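Local structure of putative uncharacterized protein (2Z6V) at residues D60-S65 with Q74-D79; L88-Y93 with K231-V236; Y124-D129 with R349-A354. The protein probably transfers a sulfuryl group from PAPS to an acceptor that is not known. One frame throughout, in Å; residues are numbered along the deposited sequence.

Contact 1. Residues D60-S65 with Q74-D79; sequences DEVNTS and QRVLDD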
loop_
_atom_site.group_PDB
_atom_site.type_symbol
_atom_site.label_atom_id
_atom_site.label_comp_id
_atom_site.label_asym_id
_atom_site.label_seq_id
_atom_site.Cartn_x
_atom_site.Cartn_y
_atom_site.Cartn_z
ATOM N N ASP A 60 0.390 17.331 14.813
ATOM C CA ASP A 60 -0.078 17.627 16.152
ATOM C C ASP A 60 0.328 16.534 17.129
ATOM O O ASP A 60 0.653 16.809 18.285
ATOM C CB ASP A 60 -1.595 17.767 16.165
ATOM C CG ASP A 60 -2.124 18.107 17.538
ATOM O OD1 ASP A 60 -1.743 19.178 18.060
ATOM O OD2 ASP A 60 -2.904 17.306 18.097
ATOM N N GLU A 61 0.313 15.292 16.654
ATOM C CA GLU A 61 0.660 14.162 17.496
ATOM C C GLU A 61 2.161 13.991 17.710
ATOM O O GLU A 61 2.590 13.717 18.828
ATOM C CB GLU A 61 0.064 12.873 16.929
ATOM C CG GLU A 61 -0.087 11.784 17.979
ATOM C CD GLU A 61 -0.954 10.629 17.515
ATOM O OE1 GLU A 61 -1.914 10.880 16.757
ATOM O OE2 GLU A 61 -0.689 9.476 17.923
ATOM N N VAL A 62 2.967 14.147 16.665
ATOM C CA VAL A 62 4.408 13.991 16.846
ATOM C C VAL A 62 4.949 15.090 17.762
ATOM O O VAL A 62 5.982 14.916 18.412
ATOM C CB VAL A 62 5.183 14.010 15.500
ATOM C CG1 VAL A 62 4.673 12.906 14.594
ATOM C CG2 VAL A 62 5.060 15.363 14.835
ATOM N N ASN A 63 4.245 16.219 17.811
ATOM C CA ASN A 63 4.638 17.333 18.668
ATOM C C ASN A 63 4.203 17.067 20.104
ATOM O O ASN A 63 4.981 17.247 21.035
ATOM C CB ASN A 63 3.988 18.650 18.217
ATOM C CG ASN A 63 4.667 19.264 17.005
ATOM O OD1 ASN A 63 5.845 19.019 16.748
ATOM N ND2 ASN A 63 3.926 20.088 16.265
ATOM N N THR A 64 2.962 16.621 20.275
ATOM C CA THR A 64 2.403 16.380 21.601
ATOM C C THR A 64 2.619 15.021 22.273
ATOM O O THR A 64 2.872 14.963 23.472
ATOM C CB THR A 64 0.889 16.656 21.600
ATOM O OG1 THR A 64 0.231 15.725 20.727
ATOM C CG2 THR A 64 0.609 18.074 21.122
ATOM N N SER A 65 2.510 13.927 21.525
ATOM C CA SER A 65 2.673 12.611 22.133
ATOM C C SER A 65 4.064 12.355 22.693
ATOM O O SER A 65 5.076 12.603 22.031
ATOM C CB SER A 65 2.326 11.503 21.143
ATOM O OG SER A 65 2.435 10.237 21.770
ATOM N N GLN A 74 11.474 13.411 14.300
ATOM C CA GLN A 74 12.152 13.916 13.114
ATOM C C GLN A 74 11.927 12.998 11.928
ATOM O O GLN A 74 11.665 13.456 10.820
ATOM C CB GLN A 74 13.650 14.058 13.380
ATOM C CG GLN A 74 13.976 15.060 14.473
ATOM C CD GLN A 74 15.464 15.174 14.729
ATOM O OE1 GLN A 74 16.221 15.627 13.867
ATOM N NE2 GLN A 74 15.894 14.752 15.915
ATOM N N ARG A 75 12.033 11.698 12.164
ATOM C CA ARG A 75 11.826 10.711 11.118
ATOM C C ARG A 75 10.435 10.849 10.464
ATOM O O ARG A 75 10.320 10.935 9.237
ATOM C CB ARG A 75 12.008 9.323 11.720
ATOM C CG ARG A 75 11.391 8.195 10.939
ATOM C CD ARG A 75 12.154 7.825 9.693
ATOM N NE ARG A 75 11.964 6.396 9.465
ATOM C CZ ARG A 75 11.957 5.802 8.276
ATOM N NH1 ARG A 75 12.131 6.513 7.167
ATOM N NH2 ARG A 75 11.761 4.490 8.202
ATOM N N VAL A 76 9.384 10.883 11.279
ATOM C CA VAL A 76 8.036 11.020 10.754
ATOM C C VAL A 76 7.859 12.331 9.996
ATOM O O VAL A 76 7.245 12.358 8.928
ATOM C CB VAL A 76 6.979 10.967 11.868
ATOM C CG1 VAL A 76 5.592 11.122 11.268
ATOM C CG2 VAL A 76 7.083 9.658 12.616
ATOM N N LEU A 77 8.386 13.416 10.549
ATOM C CA LEU A 77 8.273 14.714 9.898
ATOM C C LEU A 77 9.095 14.748 8.609
ATOM O O LEU A 77 8.707 15.389 7.628
ATOM C CB LEU A 77 8.729 15.827 10.848
ATOM C CG LEU A 77 7.774 16.128 12.007
ATOM C CD1 LEU A 77 8.456 17.047 13.015
ATOM C CD2 LEU A 77 6.499 16.765 11.459
ATOM N N ASP A 78 10.228 14.055 8.607
ATOM C CA ASP A 78 11.069 14.012 7.419
ATOM C C ASP A 78 10.345 13.254 6.304
ATOM O O ASP A 78 10.392 13.649 5.134
ATOM C CB ASP A 78 12.407 13.332 7.722
ATOM C CG ASP A 78 13.390 13.459 6.570
ATOM O OD1 ASP A 78 13.666 14.609 6.155
ATOM O OD2 ASP A 78 13.879 12.415 6.076
ATOM N N ASP A 79 9.674 12.167 6.670
ATOM C CA ASP A 79 8.937 11.383 5.690
ATOM C C ASP A 79 7.740 12.176 5.146
ATOM O O ASP A 79 7.441 12.125 3.951
ATOM C CB ASP A 79 8.459 10.061 6.309
ATOM C CG ASP A 79 9.594 9.063 6.509
ATOM O OD1 ASP A 79 10.473 8.973 5.626
ATOM O OD2 ASP A 79 9.603 8.352 7.537
#

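Contact 2. Residues L88-Y93 with K231-V236; sequences LQVHAY and KRYLQV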
loop_
_atom_site.group_PDB
_atom_site.type_symbol
_atom_site.label_atom_id
_atom_site.label_comp_id
_atom_site.label_asym_id
_atom_site.label_seq_id
_atom_site.Cartn_x
_atom_site.Cartn_y
_atom_site.Cartn_z
ATOM N N LEU A 88 4.107 18.166 -4.567
ATOM C CA LEU A 88 4.489 19.425 -5.206
ATOM C C LEU A 88 5.109 19.188 -6.574
ATOM O O LEU A 88 4.832 19.919 -7.526
ATOM C CB LEU A 88 5.488 20.189 -4.331
ATOM C CG LEU A 88 4.914 20.788 -3.046
ATOM C CD1 LEU A 88 6.024 21.380 -2.199
ATOM C CD2 LEU A 88 3.886 21.842 -3.413
ATOM N N GLN A 89 5.952 18.164 -6.664
ATOM C CA GLN A 89 6.618 17.830 -7.917
ATOM C C GLN A 89 5.640 17.371 -8.997
ATOM O O GLN A 89 5.776 17.742 -10.162
ATOM C CB GLN A 89 7.681 16.751 -7.674
ATOM C CG GLN A 89 8.837 17.220 -6.812
ATOM C CD GLN A 89 9.981 16.223 -6.762
ATOM O OE1 GLN A 89 10.524 15.831 -7.792
ATOM N NE2 GLN A 89 10.357 15.815 -5.557
ATOM N N VAL A 90 4.649 16.573 -8.608
ATOM C CA VAL A 90 3.670 16.076 -9.566
ATOM C C VAL A 90 2.760 17.193 -10.072
ATOM O O VAL A 90 2.324 17.177 -11.224
ATOM C CB VAL A 90 2.798 14.952 -8.950
ATOM C CG1 VAL A 90 1.688 14.546 -9.925
ATOM C CG2 VAL A 90 3.670 13.747 -8.615
ATOM N N HIS A 91 2.480 18.166 -9.211
ATOM C CA HIS A 91 1.624 19.273 -9.598
ATOM C C HIS A 91 2.316 20.188 -10.593
ATOM O O HIS A 91 1.699 20.656 -11.551
ATOM C CB HIS A 91 1.188 20.079 -8.378
ATOM C CG HIS A 91 0.370 21.280 -8.727
ATOM N ND1 HIS A 91 0.913 22.543 -8.842
ATOM C CD2 HIS A 91 -0.930 21.394 -9.089
ATOM C CE1 HIS A 91 -0.016 23.381 -9.264
ATOM N NE2 HIS A 91 -1.142 22.709 -9.423
ATOM N N ALA A 92 3.600 20.444 -10.368
ATOM C CA ALA A 92 4.357 21.314 -11.268
ATOM C C ALA A 92 4.435 20.668 -12.648
ATOM O O ALA A 92 4.305 21.344 -13.674
ATOM C CB ALA A 92 5.761 21.560 -10.719
ATOM N N TYR A 93 4.632 19.352 -12.662
ATOM C CA TYR A 93 4.731 18.621 -13.913
ATOM C C TYR A 93 3.420 18.661 -14.699
ATOM O O TYR A 93 3.412 18.954 -15.898
ATOM C CB TYR A 93 5.117 17.164 -13.655
ATOM C CG TYR A 93 5.527 16.443 -14.914
ATOM C CD1 TYR A 93 6.781 16.666 -15.486
ATOM C CD2 TYR A 93 4.645 15.576 -15.562
ATOM C CE1 TYR A 93 7.149 16.042 -16.673
ATOM C CE2 TYR A 93 5.001 14.946 -16.755
ATOM C CZ TYR A 93 6.256 15.181 -17.303
ATOM O OH TYR A 93 6.626 14.552 -18.467
ATOM N N LYS A 231 -5.237 8.885 -9.812
ATOM C CA LYS A 231 -5.462 8.853 -11.258
ATOM C C LYS A 231 -4.518 9.805 -12.003
ATOM O O LYS A 231 -3.931 9.435 -13.021
ATOM C CB LYS A 231 -6.922 9.188 -11.575
ATOM C CG LYS A 231 -7.219 9.320 -13.065
ATOM C CD LYS A 231 -8.701 9.096 -13.360
ATOM C CE LYS A 231 -8.971 9.137 -14.858
ATOM N NZ LYS A 231 -10.159 8.322 -15.253
ATOM N N ARG A 232 -4.363 11.023 -11.492
ATOM C CA ARG A 232 -3.466 12.000 -12.113
ATOM C C ARG A 232 -2.029 11.472 -12.077
ATOM O O ARG A 232 -1.279 11.590 -13.049
ATOM C CB ARG A 232 -3.538 13.341 -11.370
ATOM C CG ARG A 232 -4.804 14.149 -11.630
ATOM C CD ARG A 232 -4.727 15.502 -10.945
ATOM N NE ARG A 232 -5.593 15.557 -9.772
ATOM C CZ ARG A 232 -5.178 15.867 -8.553
ATOM N NH1 ARG A 232 -3.905 16.149 -8.341
ATOM N NH2 ARG A 232 -6.037 15.891 -7.550
ATOM N N TYR A 233 -1.659 10.887 -10.939
ATOM C CA TYR A 233 -0.340 10.320 -10.751
ATOM C C TYR A 233 -0.122 9.260 -11.828
ATOM O O TYR A 233 0.890 9.278 -12.532
ATOM C CB TYR A 233 -0.256 9.659 -9.381
ATOM C CG TYR A 233 1.124 9.596 -8.778
ATOM C CD1 TYR A 233 1.531 10.551 -7.840
ATOM C CD2 TYR A 233 1.999 8.557 -9.086
ATOM C CE1 TYR A 233 2.779 10.469 -7.211
ATOM C CE2 TYR A 233 3.254 8.458 -8.464
ATOM C CZ TYR A 233 3.635 9.417 -7.524
ATOM O OH TYR A 233 4.853 9.332 -6.887
ATOM N N LEU A 234 -1.068 8.335 -11.951
ATOM C CA LEU A 234 -0.949 7.278 -12.945
ATOM C C LEU A 234 -0.920 7.834 -14.367
ATOM O O LEU A 234 -0.229 7.296 -15.233
ATOM C CB LEU A 234 -2.090 6.270 -12.785
ATOM C CG LEU A 234 -2.074 5.548 -11.433
ATOM C CD1 LEU A 234 -3.259 4.615 -11.343
ATOM C CD2 LEU A 234 -0.778 4.768 -11.282
ATOM N N GLN A 235 -1.644 8.921 -14.614
ATOM C CA GLN A 235 -1.642 9.509 -15.951
ATOM C C GLN A 235 -0.270 10.097 -16.290
ATOM O O GLN A 235 0.120 10.148 -17.458
ATOM C CB GLN A 235 -2.735 10.576 -16.069
ATOM C CG GLN A 235 -4.139 9.991 -16.085
ATOM C CD GLN A 235 -5.203 11.045 -15.954
ATOM O OE1 GLN A 235 -5.230 11.793 -14.978
ATOM N NE2 GLN A 235 -6.095 11.113 -16.937
ATOM N N VAL A 236 0.462 10.533 -15.268
ATOM C CA VAL A 236 1.794 11.080 -15.482
ATOM C C VAL A 236 2.777 9.946 -15.801
ATOM O O VAL A 236 3.653 10.087 -16.658
ATOM C CB VAL A 236 2.305 11.845 -14.237
ATOM C CG1 VAL A 236 3.772 12.231 -14.431
ATOM C CG2 VAL A 236 1.448 13.080 -13.996
#

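Contact 3. Residues Y124-D129 with R349-A354; sequences YLLDQD and RIYEWA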
loop_
_atom_site.group_PDB
_atom_site.type_symbol
_atom_site.label_atom_id
_atom_site.label_comp_id
_atom_site.label_asym_id
_atom_site.label_seq_id
_atom_site.Cartn_x
_atom_site.Cartn_y
_atom_site.Cartn_z
ATOM N N TYR A 124 3.922 -9.617 -8.653
ATOM C CA TYR A 124 5.092 -9.839 -9.503
ATOM C C TYR A 124 4.768 -10.583 -10.785
ATOM O O TYR A 124 5.370 -10.312 -11.823
ATOM C CB TYR A 124 6.199 -10.599 -8.752
ATOM C CG TYR A 124 6.939 -9.748 -7.744
ATOM C CD1 TYR A 124 6.408 -9.518 -6.475
ATOM C CD2 TYR A 124 8.139 -9.114 -8.083
ATOM C CE1 TYR A 124 7.043 -8.673 -5.572
ATOM C CE2 TYR A 124 8.786 -8.267 -7.188
ATOM C CZ TYR A 124 8.229 -8.048 -5.936
ATOM O OH TYR A 124 8.822 -7.166 -5.059
ATOM N N LEU A 125 3.830 -11.521 -10.726
ATOM C CA LEU A 125 3.473 -12.261 -11.932
ATOM C C LEU A 125 2.787 -11.369 -12.973
ATOM O O LEU A 125 3.046 -11.488 -14.172
ATOM C CB LEU A 125 2.582 -13.456 -11.582
ATOM C CG LEU A 125 3.326 -14.561 -10.827
ATOM C CD1 LEU A 125 2.400 -15.744 -10.586
ATOM C CD2 LEU A 125 4.549 -14.985 -11.640
ATOM N N LEU A 126 1.922 -10.471 -12.511
ATOM C CA LEU A 126 1.222 -9.567 -13.414
ATOM C C LEU A 126 2.223 -8.600 -14.019
ATOM O O LEU A 126 2.021 -8.092 -15.121
ATOM C CB LEU A 126 0.147 -8.771 -12.666
ATOM C CG LEU A 126 -1.058 -9.534 -12.107
ATOM C CD1 LEU A 126 -1.893 -8.615 -11.229
ATOM C CD2 LEU A 126 -1.881 -10.091 -13.256
ATOM N N ASP A 127 3.307 -8.353 -13.291
ATOM C CA ASP A 127 4.336 -7.433 -13.747
ATOM C C ASP A 127 5.187 -8.056 -14.847
ATOM O O ASP A 127 5.971 -7.365 -15.498
ATOM C CB ASP A 127 5.211 -7.005 -12.566
ATOM C CG ASP A 127 6.183 -5.891 -12.927
ATOM O OD1 ASP A 127 5.774 -4.928 -13.610
ATOM O OD2 ASP A 127 7.359 -5.973 -12.513
ATOM N N GLN A 128 5.019 -9.364 -15.051
ATOM C CA GLN A 128 5.753 -10.097 -16.080
ATOM C C GLN A 128 5.146 -9.917 -17.470
ATOM O O GLN A 128 5.760 -10.274 -18.468
ATOM C CB GLN A 128 5.787 -11.584 -15.745
ATOM C CG GLN A 128 6.590 -11.913 -14.519
ATOM C CD GLN A 128 7.965 -11.299 -14.575
ATOM O OE1 GLN A 128 8.697 -11.480 -15.554
ATOM N NE2 GLN A 128 8.330 -10.556 -13.527
ATOM N N ASP A 129 3.935 -9.376 -17.527
ATOM C CA ASP A 129 3.239 -9.140 -18.793
ATOM C C ASP A 129 3.707 -7.778 -19.314
ATOM O O ASP A 129 3.411 -6.744 -18.714
ATOM C CB ASP A 129 1.729 -9.117 -18.543
ATOM C CG ASP A 129 0.922 -9.144 -19.822
ATOM O OD1 ASP A 129 1.328 -8.477 -20.801
ATOM O OD2 ASP A 129 -0.128 -9.823 -19.838
ATOM N N ARG A 349 -6.858 -18.205 -14.872
ATOM C CA ARG A 349 -8.240 -17.903 -14.537
ATOM C C ARG A 349 -8.464 -16.407 -14.389
ATOM O O ARG A 349 -9.552 -15.907 -14.679
ATOM C CB ARG A 349 -8.645 -18.637 -13.261
ATOM C CG ARG A 349 -8.892 -20.117 -13.489
ATOM C CD ARG A 349 -8.627 -20.913 -12.232
ATOM N NE ARG A 349 -9.481 -20.467 -11.146
ATOM C CZ ARG A 349 -9.105 -20.432 -9.877
ATOM N NH1 ARG A 349 -7.882 -20.817 -9.545
ATOM N NH2 ARG A 349 -9.954 -20.011 -8.948
ATOM N N ILE A 350 -7.442 -15.692 -13.932
ATOM C CA ILE A 350 -7.550 -14.246 -13.792
ATOM C C ILE A 350 -7.647 -13.679 -15.196
ATOM O O ILE A 350 -8.496 -12.835 -15.473
ATOM C CB ILE A 350 -6.314 -13.639 -13.093
ATOM C CG1 ILE A 350 -6.448 -13.804 -11.578
ATOM C CG2 ILE A 350 -6.157 -12.159 -13.473
ATOM C CD1 ILE A 350 -5.205 -13.402 -10.808
ATOM N N TYR A 351 -6.778 -14.151 -16.085
ATOM C CA TYR A 351 -6.795 -13.670 -17.455
ATOM C C TYR A 351 -8.113 -13.998 -18.164
ATOM O O TYR A 351 -8.634 -13.171 -18.920
ATOM C CB TYR A 351 -5.603 -14.226 -18.235
ATOM C CG TYR A 351 -4.349 -13.381 -18.112
ATOM C CD1 TYR A 351 -3.684 -13.250 -16.891
ATOM C CD2 TYR A 351 -3.829 -12.706 -19.220
ATOM C CE1 TYR A 351 -2.534 -12.470 -16.773
ATOM C CE2 TYR A 351 -2.678 -11.921 -19.113
ATOM C CZ TYR A 351 -2.037 -11.808 -17.886
ATOM O OH TYR A 351 -0.909 -11.022 -17.771
ATOM N N GLU A 352 -8.658 -15.190 -17.921
ATOM C CA GLU A 352 -9.930 -15.569 -18.539
ATOM C C GLU A 352 -11.000 -14.606 -18.045
ATOM O O GLU A 352 -11.760 -14.038 -18.827
ATOM C CB GLU A 352 -10.341 -16.987 -18.145
ATOM C CG GLU A 352 -9.398 -18.074 -18.605
ATOM C CD GLU A 352 -9.787 -19.434 -18.047
ATOM O OE1 GLU A 352 -9.038 -20.414 -18.287
ATOM O OE2 GLU A 352 -10.841 -19.516 -17.366
ATOM N N TRP A 353 -11.041 -14.439 -16.729
ATOM C CA TRP A 353 -11.988 -13.556 -16.074
ATOM C C TRP A 353 -11.865 -12.123 -16.576
ATOM O O TRP A 353 -12.866 -11.466 -16.822
ATOM C CB TRP A 353 -11.757 -13.610 -14.569
ATOM C CG TRP A 353 -12.506 -12.588 -13.801
ATOM C CD1 TRP A 353 -13.822 -12.619 -13.458
ATOM C CD2 TRP A 353 -11.974 -11.374 -13.263
ATOM N NE1 TRP A 353 -14.147 -11.499 -12.734
ATOM C CE2 TRP A 353 -13.031 -10.716 -12.600
ATOM C CE3 TRP A 353 -10.703 -10.780 -13.275
ATOM C CZ2 TRP A 353 -12.860 -9.490 -11.953
ATOM C CZ3 TRP A 353 -10.530 -9.563 -12.632
ATOM C CH2 TRP A 353 -11.605 -8.929 -11.978
ATOM N N ALA A 354 -10.640 -11.633 -16.729
ATOM C CA ALA A 354 -10.427 -10.276 -17.221
ATOM C C ALA A 354 -10.565 -10.276 -18.733
ATOM O O ALA A 354 -10.419 -9.247 -19.384
ATOM C CB ALA A 354 -9.041 -9.783 -16.829
#

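Contact 1. Residues D60-S65 with Q74-D79
Val62 of helix 50-64 packs against Val76 and Leu77 of helix 70-96. The two helices follow each other in the chain, joined by a short loop. They run in roughly opposite directions and form a helical hairpin. The contact is small, burying 127 Å² in all, and it is entirely apolar.

Val62 carries one side of it. Its CB leaves the backbone toward the other helix but makes no close contact itself. The two methyl groups do the touching, and each takes a different partner. CG1 lies beside the backbone N and anti to the carbonyl carbon (chi1 -58°). It reaches CG1 of Val76 at 3.9 Å and CB of Val76 at 4.1 Å. CG2 sits between the backbone N and the carbonyl carbon. Val62 CG2 meets Leu77 CD2 at 3.9 Å, with Leu77 CG just behind at 4.0 Å. Val62 thus straddles two consecutive residues of the facing helix.

Val76 and Leu77 both point toward Val62 from their own backbone. Their other neighbours extend the seam along the hairpin: Val76 also touches Ile58, and Leu77 touches Val59. The side chain of Val76 lies about 11 Å from a bound palmitic acid.

Polar groups occupy other faces of the hairpin. Asp78 forms a salt bridge with Arg40, and Asp60 forms one with Arg212. Arg75 and Asp79 pair along one helix, NH1 to OD2 at 3.1 Å, by charge alone, since no N-H points at the oxygen. On the exposed side, Asp60 O accepts two bonds from opposite faces of its plane: one from Thr64 N, the other from Thr64 OG1 at 2.7 Å.

Contact 2. Residues L88-Y93 with K231-V236
Val90 and Tyr93 of helix 70-96 face Tyr233 and Val236 of helix 224-238. This is helix-helix packing between elements far apart in sequence, on one side of the α/β sulfotransferase fold. The short helical segments cross at 64°, and their axes come within 10.8 Å. Each helix offers two residues one turn apart.

Contacts between aliphatic groups and rings dominate. Val90 CG2 comes obliquely to the Tyr233 ring, 3.7 Å from Tyr233 CE1, and also touches CD1. The two side chains cross at about a right angle. In the second pair the roles are exchanged. Here the ring belongs to helix 70-96, and Val236 CG1 approaches Tyr93 CD2 at 3.6 Å and CE2 at 3.8 Å. Tyr93 has its ring anti to the backbone N (chi1 -167°), which carries it across to Val236. This methyl group, too, approaches its ring obliquely. The ring of Tyr93 also meets that of His97.

Polar bonding lies at the margin and leads outside the pair. The hydroxyl of Tyr233 is hydrogen-bonded to Gln139 O, so this ring is held at its far end while Val90 packs on its carbon atoms.

The sheet lies on the other side of one helix. Leu234 touches Trp245 and Leu247 of strand 244-248, which places helix 224-238 between the sheet and helix 70-96.

The purely aliphatic contact is looser: Val90 CG1 lies 4.3 Å from Val236 CG2.

Contact 3. Residues Y124-D129 with R349-A354
Tyr351 of helix 343-353 gives its hydroxyl hydrogen to the carboxylate of Asp129, with OH to OD2 at 2.5 Å. This bond, the close part of the contact, ties the turn after helix 120-126 to helix 343-353. The oxygen lies at the ring edge, in the ring plane, and the carboxylate and ring planes are only 6° apart. OD2 uses its anti lone pair, the one turned away from OD1. With CG anti to the backbone N (chi1 -169°), the carboxylate of Asp129 is carried out to the Tyr351 hydroxyl.

Asp129 closes a type I beta turn that starts at Leu126. Its other oxygen, OD1, accepts from Ala131 N, forming an Asx turn. Both carboxylate oxygens are therefore engaged, one with the chain ahead and one with the tyrosine.

The rest of the contact is looser. Leu126 CD2 approaches the same ring obliquely, at 4.3 Å from Tyr351 CE1. Met347, one turn before Tyr351, also touches Leu126. Farther out, Glu352 is exposed, and the side chain of Gln128 leads away to Arg365 and Trp369 of helix 360-371.

Helix 120-126 follows strand 109-113, the central strand of a parallel sheet ordered 2-3-1-4-5, as in P-loop kinase-like folds. In sulfotransferases the loop after this strand commonly binds the 5'-phosphosulfate of PAPS.

A buried carboxylate that receives both a backbone N-H and a phenol hydrogen is probably ionised. Bonds to both oxygens would limit its rotation; its near-coplanarity with the ring fits a phenol hydrogen lying in the ring plane.

How the contacts relate
All three contacts are buried, but they lie well out from the centre of the chain. Contacts 1 and 2 share helix 70-96 and use it at different levels, with centres 26 Å apart. Contact 1 joins it to the preceding helix, a local hairpin. Contact 2 joins it to a helix much later in the chain, next to the parallel sheet. Contact 3 lies on the opposite side of the chain's centre from contact 1. The chemistry differs: aliphatic only in contact 1, mainly methyl groups on tyrosine rings in contact 2, and a tyrosine-carboxylate hydrogen bond with one loose leucine contact in contact 3. None touches another.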